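Local atomic coordinates of glutaconate CoA-transferase subunit A (Acidaminococcus fermentans, PDB entry 1POI), a protein that catalyses the transfer of coenzyme A from acetyl-CoA to glutaconate and (R)-2-hydroxyglutarate, a step in glutamate degradation by the hydroxyglutarate pathway. Residues F282-K285 with E289-N292; Q102-M107 with T122-S127. All coordinates share one frame; numbering follows the deposited sequence.

In the fold
The two contacts lie on opposite sides of the chain's centre. Their centres are 40 Å apart and their nearest atoms about 20 Å apart, so they do not touch. Contact 2 comes first in the sequence, contact 1 near its end. Contact 2 is buried. It sets the start of helix 102-114, which follows strand 96-99 at one edge of the parallel sheet within this chain, against the loop after strand 118-121. Contact 1 is at the surface. It sets the loop after helix 270-282 against helix 287-294. Contact 2 faces a chain of a different protein and also a third subunit, another copy of this protein. Contact 1 faces a second subunit, again a copy of this protein.

Contact 1 (F282-K285 with E289-N292); sequences FDLK and EYLN
Leu284, Lys285, Glu289 and Tyr290 meet at the connection between two successive helices, where a short loop leads from helix 270-282 to helix 287-294. One hydrogen bond spans the loop: Lys285 N donates to Glu289 OE1 at 3.1 Å, with an N-H...O angle of 155°. The donor comes from above the carboxylate plane, 75° out of it. A bend at chi2 (-140°) turns the Glu289 carboxylate back over the loop. Glu289 N is held in turn by Asp286 OD1, so both ends of this residue are tied to the loop. With an alanine in place of Glu289, Lys285 N would probably lose this acceptor and a gap would be likely to open beside Leu284.

The charged ends do not pair. Lys285 NZ stays 6.7 Å from Glu289 OE2. The lysine side chain leads away from helix 287-294, its CG anti to the backbone N and its chain extended beyond.

Apolar contact comes from Leu284, whose side chain lies across that of Glu289; the two CB atoms are 4.0 Å apart. Tyr290 is buried. Its hydroxyl is hydrogen-bonded to His245 ND1, and its ring meets Phe36 nearly at right angles. Leu284 CD1 sits at the edge of the Tyr290 ring, near its plane, and comes within 4.0 Å of Tyr290 CA and 4.3 Å of Tyr290 CB.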
loop_
_atom_site.group_PDB
_atom_site.type_symbol
_atom_site.label_atom_id
_atom_site.label_comp_id
_atom_site.label_asym_id
_atom_site.label_seq_id
_atom_site.Cartn_x
_atom_site.Cartn_y
_atom_site.Cartn_z
ATOM N N PHE A 282 -6.985 21.842 -34.190
ATOM C CA PHE A 282 -6.297 21.955 -35.465
ATOM C C PHE A 282 -4.994 22.724 -35.487
ATOM O O PHE A 282 -4.069 22.349 -36.208
ATOM C CB PHE A 282 -7.272 22.445 -36.516
ATOM C CG PHE A 282 -8.537 21.626 -36.573
ATOM C CD1 PHE A 282 -8.495 20.277 -36.944
ATOM C CD2 PHE A 282 -9.763 22.182 -36.207
ATOM C CE1 PHE A 282 -9.642 19.500 -36.944
ATOM C CE2 PHE A 282 -10.939 21.400 -36.200
ATOM C CZ PHE A 282 -10.878 20.059 -36.571
ATOM N N ASP A 283 -4.887 23.766 -34.673
ATOM C CA ASP A 283 -3.662 24.541 -34.635
ATOM C C ASP A 283 -2.510 23.930 -33.852
ATOM O O ASP A 283 -1.365 24.340 -34.048
ATOM C CB ASP A 283 -3.933 25.964 -34.142
ATOM C CG ASP A 283 -4.349 26.909 -35.270
ATOM O OD1 ASP A 283 -3.937 26.702 -36.441
ATOM O OD2 ASP A 283 -5.097 27.867 -34.980
ATOM N N LEU A 284 -2.780 22.932 -33.008
ATOM C CA LEU A 284 -1.712 22.324 -32.204
ATOM C C LEU A 284 -1.146 21.044 -32.823
ATOM O O LEU A 284 -1.898 20.144 -33.174
ATOM C CB LEU A 284 -2.211 22.056 -30.787
ATOM C CG LEU A 284 -2.953 23.237 -30.158
ATOM C CD1 LEU A 284 -3.425 22.889 -28.771
ATOM C CD2 LEU A 284 -2.040 24.425 -30.103
ATOM N N LYS A 285 0.181 20.966 -32.921
ATOM C CA LYS A 285 0.893 19.828 -33.509
ATOM C C LYS A 285 0.762 18.501 -32.774
ATOM O O LYS A 285 0.823 17.437 -33.386
ATOM C CB LYS A 285 2.381 20.151 -33.642
ATOM C CG LYS A 285 3.190 19.057 -34.316
ATOM C CD LYS A 285 4.692 19.257 -34.149
ATOM C CE LYS A 285 5.472 18.071 -34.744
ATOM N NZ LYS A 285 6.949 18.111 -34.482
ATOM N N GLU A 289 1.909 20.158 -26.953
ATOM C CA GLU A 289 1.494 21.527 -27.235
ATOM C C GLU A 289 0.257 21.915 -26.465
ATOM O O GLU A 289 0.079 23.082 -26.096
ATOM C CB GLU A 289 1.205 21.716 -28.724
ATOM C CG GLU A 289 2.427 21.610 -29.585
ATOM C CD GLU A 289 2.457 22.618 -30.709
ATOM O OE1 GLU A 289 1.392 23.159 -31.084
ATOM O OE2 GLU A 289 3.574 22.874 -31.212
ATOM N N TYR A 290 -0.635 20.957 -26.286
ATOM C CA TYR A 290 -1.866 21.202 -25.552
ATOM C C TYR A 290 -1.512 21.459 -24.077
ATOM O O TYR A 290 -1.991 22.417 -23.463
ATOM C CB TYR A 290 -2.789 19.990 -25.703
ATOM C CG TYR A 290 -4.101 20.063 -24.951
ATOM C CD1 TYR A 290 -5.189 20.734 -25.483
ATOM C CD2 TYR A 290 -4.277 19.395 -23.729
ATOM C CE1 TYR A 290 -6.408 20.742 -24.844
ATOM C CE2 TYR A 290 -5.507 19.406 -23.082
ATOM C CZ TYR A 290 -6.565 20.079 -23.648
ATOM O OH TYR A 290 -7.790 20.100 -23.018
ATOM N N LEU A 291 -0.632 20.630 -23.528
ATOM C CA LEU A 291 -0.226 20.759 -22.126
ATOM C C LEU A 291 0.459 22.091 -21.881
ATOM O O LEU A 291 0.140 22.813 -20.922
ATOM C CB LEU A 291 0.697 19.604 -21.717
ATOM C CG LEU A 291 0.019 18.229 -21.774
ATOM C CD1 LEU A 291 0.993 17.169 -21.335
ATOM C CD2 LEU A 291 -1.253 18.191 -20.913
ATOM N N ASN A 292 1.370 22.442 -22.777
ATOM C CA ASN A 292 2.092 23.680 -22.637
ATOM C C ASN A 292 1.183 24.896 -22.762
ATOM O O ASN A 292 1.285 25.846 -21.986
ATOM C CB ASN A 292 3.267 23.694 -23.590
ATOM C CG ASN A 292 4.418 22.876 -23.071
ATOM O OD1 ASN A 292 4.430 22.499 -21.908
ATOM N ND2 ASN A 292 5.399 22.610 -23.908
#

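Contact 2 (Q102-M107 with T122-S127); sequences QDVIYM and TLMQGS
Leu123 sends its CD1 methyl to Asp103 CB, 4.0 Å away, at the start of helix 102-114. Its CG lies anti to the carbonyl carbon (chi1 -65°), which lets CD1 extend to that methylene. Leu123 CB also lies 4.5 Å from Val104 CG2. Met124 follows and makes the closest approach: its SD stands 3.4 Å from Val104 CG2. The two side chains cross at about a right angle, and Met124 CG touches the same methyl at 3.8 Å. Met124 also rests on Ser101, whose OG is hydrogen-bonded to Val104 N. Sulfur and aliphatic carbons therefore carry the join, and all four touching residues are buried.

Gln125 folds back within the loop. Its NE2 donates to Thr122 O at 2.8 Å, arriving from above the carbonyl plane, while Thr122 O lies in the amide plane of Gln125. Gln125 NE2 also bonds to the backbone of another protein's chain. Gly126 is the third residue of a type II beta turn from Met124 to Ser127, where its positive phi (65°) favours glycine. Ser127 takes the N-cap position of helix 128-131, though the place of its OG is less sure. Helix 102-114 itself follows strand 96-99 of a parallel sheet, consistent with the Rossmann-like fold of the coenzyme A transferase family.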
loop_
_atom_site.group_PDB
_atom_site.type_symbol
_atom_site.label_atom_id
_atom_site.label_comp_id
_atom_site.label_asym_id
_atom_site.label_seq_id
_atom_site.Cartn_x
_atom_site.Cartn_y
_atom_site.Cartn_z
ATOM N N GLN A 102 -29.961 3.892 -21.629
ATOM C CA GLN A 102 -28.555 3.727 -21.266
ATOM C C GLN A 102 -28.221 2.323 -20.764
ATOM O O GLN A 102 -27.132 1.789 -21.012
ATOM C CB GLN A 102 -28.191 4.748 -20.203
ATOM C CG GLN A 102 -26.742 4.770 -19.816
ATOM C CD GLN A 102 -26.441 5.944 -18.919
ATOM O OE1 GLN A 102 -26.452 7.090 -19.356
ATOM N NE2 GLN A 102 -26.163 5.664 -17.653
ATOM N N ASP A 103 -29.173 1.724 -20.069
ATOM C CA ASP A 103 -29.007 0.387 -19.512
ATOM C C ASP A 103 -28.688 -0.576 -20.641
ATOM O O ASP A 103 -27.671 -1.284 -20.608
ATOM C CB ASP A 103 -30.297 -0.002 -18.801
ATOM C CG ASP A 103 -30.818 1.119 -17.921
ATOM O OD1 ASP A 103 -29.983 1.743 -17.222
ATOM O OD2 ASP A 103 -32.035 1.403 -17.952
ATOM N N VAL A 104 -29.499 -0.501 -21.693
ATOM C CA VAL A 104 -29.325 -1.348 -22.865
ATOM C C VAL A 104 -27.967 -1.115 -23.521
ATOM O O VAL A 104 -27.308 -2.072 -23.895
ATOM C CB VAL A 104 -30.469 -1.148 -23.865
ATOM C CG1 VAL A 104 -30.179 -1.837 -25.186
ATOM C CG2 VAL A 104 -31.734 -1.688 -23.287
ATOM N N ILE A 105 -27.527 0.135 -23.627
ATOM C CA ILE A 105 -26.231 0.423 -24.224
ATOM C C ILE A 105 -25.071 -0.226 -23.453
ATOM O O ILE A 105 -24.177 -0.827 -24.041
ATOM C CB ILE A 105 -25.988 1.937 -24.317
ATOM C CG1 ILE A 105 -26.966 2.572 -25.308
ATOM C CG2 ILE A 105 -24.518 2.221 -24.729
ATOM C CD1 ILE A 105 -26.491 2.560 -26.733
ATOM N N TYR A 106 -25.049 -0.066 -22.135
ATOM C CA TYR A 106 -23.970 -0.667 -21.355
ATOM C C TYR A 106 -24.089 -2.188 -21.431
ATOM O O TYR A 106 -23.084 -2.886 -21.444
ATOM C CB TYR A 106 -23.937 -0.102 -19.921
ATOM C CG TYR A 106 -23.169 1.199 -19.863
ATOM C CD1 TYR A 106 -21.787 1.189 -19.773
ATOM C CD2 TYR A 106 -23.809 2.427 -20.057
ATOM C CE1 TYR A 106 -21.054 2.360 -19.898
ATOM C CE2 TYR A 106 -23.092 3.614 -20.181
ATOM C CZ TYR A 106 -21.713 3.575 -20.110
ATOM O OH TYR A 106 -20.967 4.724 -20.304
ATOM N N MET A 107 -25.312 -2.699 -21.540
ATOM C CA MET A 107 -25.502 -4.138 -21.705
ATOM C C MET A 107 -24.919 -4.562 -23.070
ATOM O O MET A 107 -24.012 -5.398 -23.129
ATOM C CB MET A 107 -26.989 -4.532 -21.635
ATOM C CG MET A 107 -27.645 -4.280 -20.291
ATOM S SD MET A 107 -27.567 -5.576 -19.029
ATOM C CE MET A 107 -25.980 -6.342 -19.323
ATOM N N THR A 122 -35.688 -7.348 -20.680
ATOM C CA THR A 122 -37.077 -7.038 -20.395
ATOM C C THR A 122 -37.179 -5.503 -20.153
ATOM O O THR A 122 -37.933 -5.043 -19.292
ATOM C CB THR A 122 -37.537 -7.829 -19.173
ATOM O OG1 THR A 122 -36.385 -8.334 -18.476
ATOM C CG2 THR A 122 -38.425 -8.975 -19.594
ATOM N N LEU A 123 -36.456 -4.722 -20.961
ATOM C CA LEU A 123 -36.411 -3.266 -20.812
ATOM C C LEU A 123 -36.777 -2.571 -22.106
ATOM O O LEU A 123 -36.645 -3.149 -23.173
ATOM C CB LEU A 123 -34.991 -2.822 -20.400
ATOM C CG LEU A 123 -34.414 -3.247 -19.041
ATOM C CD1 LEU A 123 -32.938 -2.974 -18.979
ATOM C CD2 LEU A 123 -35.149 -2.539 -17.918
ATOM N N MET A 124 -37.181 -1.309 -21.992
ATOM C CA MET A 124 -37.558 -0.459 -23.125
ATOM C C MET A 124 -38.967 -0.654 -23.664
ATOM O O MET A 124 -39.453 0.194 -24.412
ATOM C CB MET A 124 -36.545 -0.557 -24.263
ATOM C CG MET A 124 -35.149 -0.119 -23.888
ATOM S SD MET A 124 -33.968 -0.139 -25.269
ATOM C CE MET A 124 -34.945 -0.893 -26.504
ATOM N N GLN A 125 -39.647 -1.716 -23.243
ATOM C CA GLN A 125 -41.005 -1.979 -23.722
ATOM C C GLN A 125 -42.020 -0.998 -23.159
ATOM O O GLN A 125 -41.801 -0.409 -22.098
ATOM C CB GLN A 125 -41.447 -3.417 -23.391
ATOM C CG GLN A 125 -41.711 -3.720 -21.924
ATOM C CD GLN A 125 -40.456 -4.091 -21.147
ATOM O OE1 GLN A 125 -39.338 -3.934 -21.633
ATOM N NE2 GLN A 125 -40.638 -4.597 -19.934
ATOM N N GLY A 126 -43.111 -0.792 -23.889
ATOM C CA GLY A 126 -44.154 0.099 -23.421
ATOM C C GLY A 126 -43.680 1.527 -23.314
ATOM O O GLY A 126 -44.392 2.396 -22.771
ATOM N N SER A 127 -42.474 1.769 -23.831
ATOM C CA SER A 127 -41.889 3.088 -23.826
ATOM C C SER A 127 -41.763 3.471 -25.281
ATOM O O SER A 127 -41.819 2.625 -26.168
ATOM C CB SER A 127 -40.511 3.083 -23.149
ATOM O OG SER A 127 -39.432 2.894 -24.062
#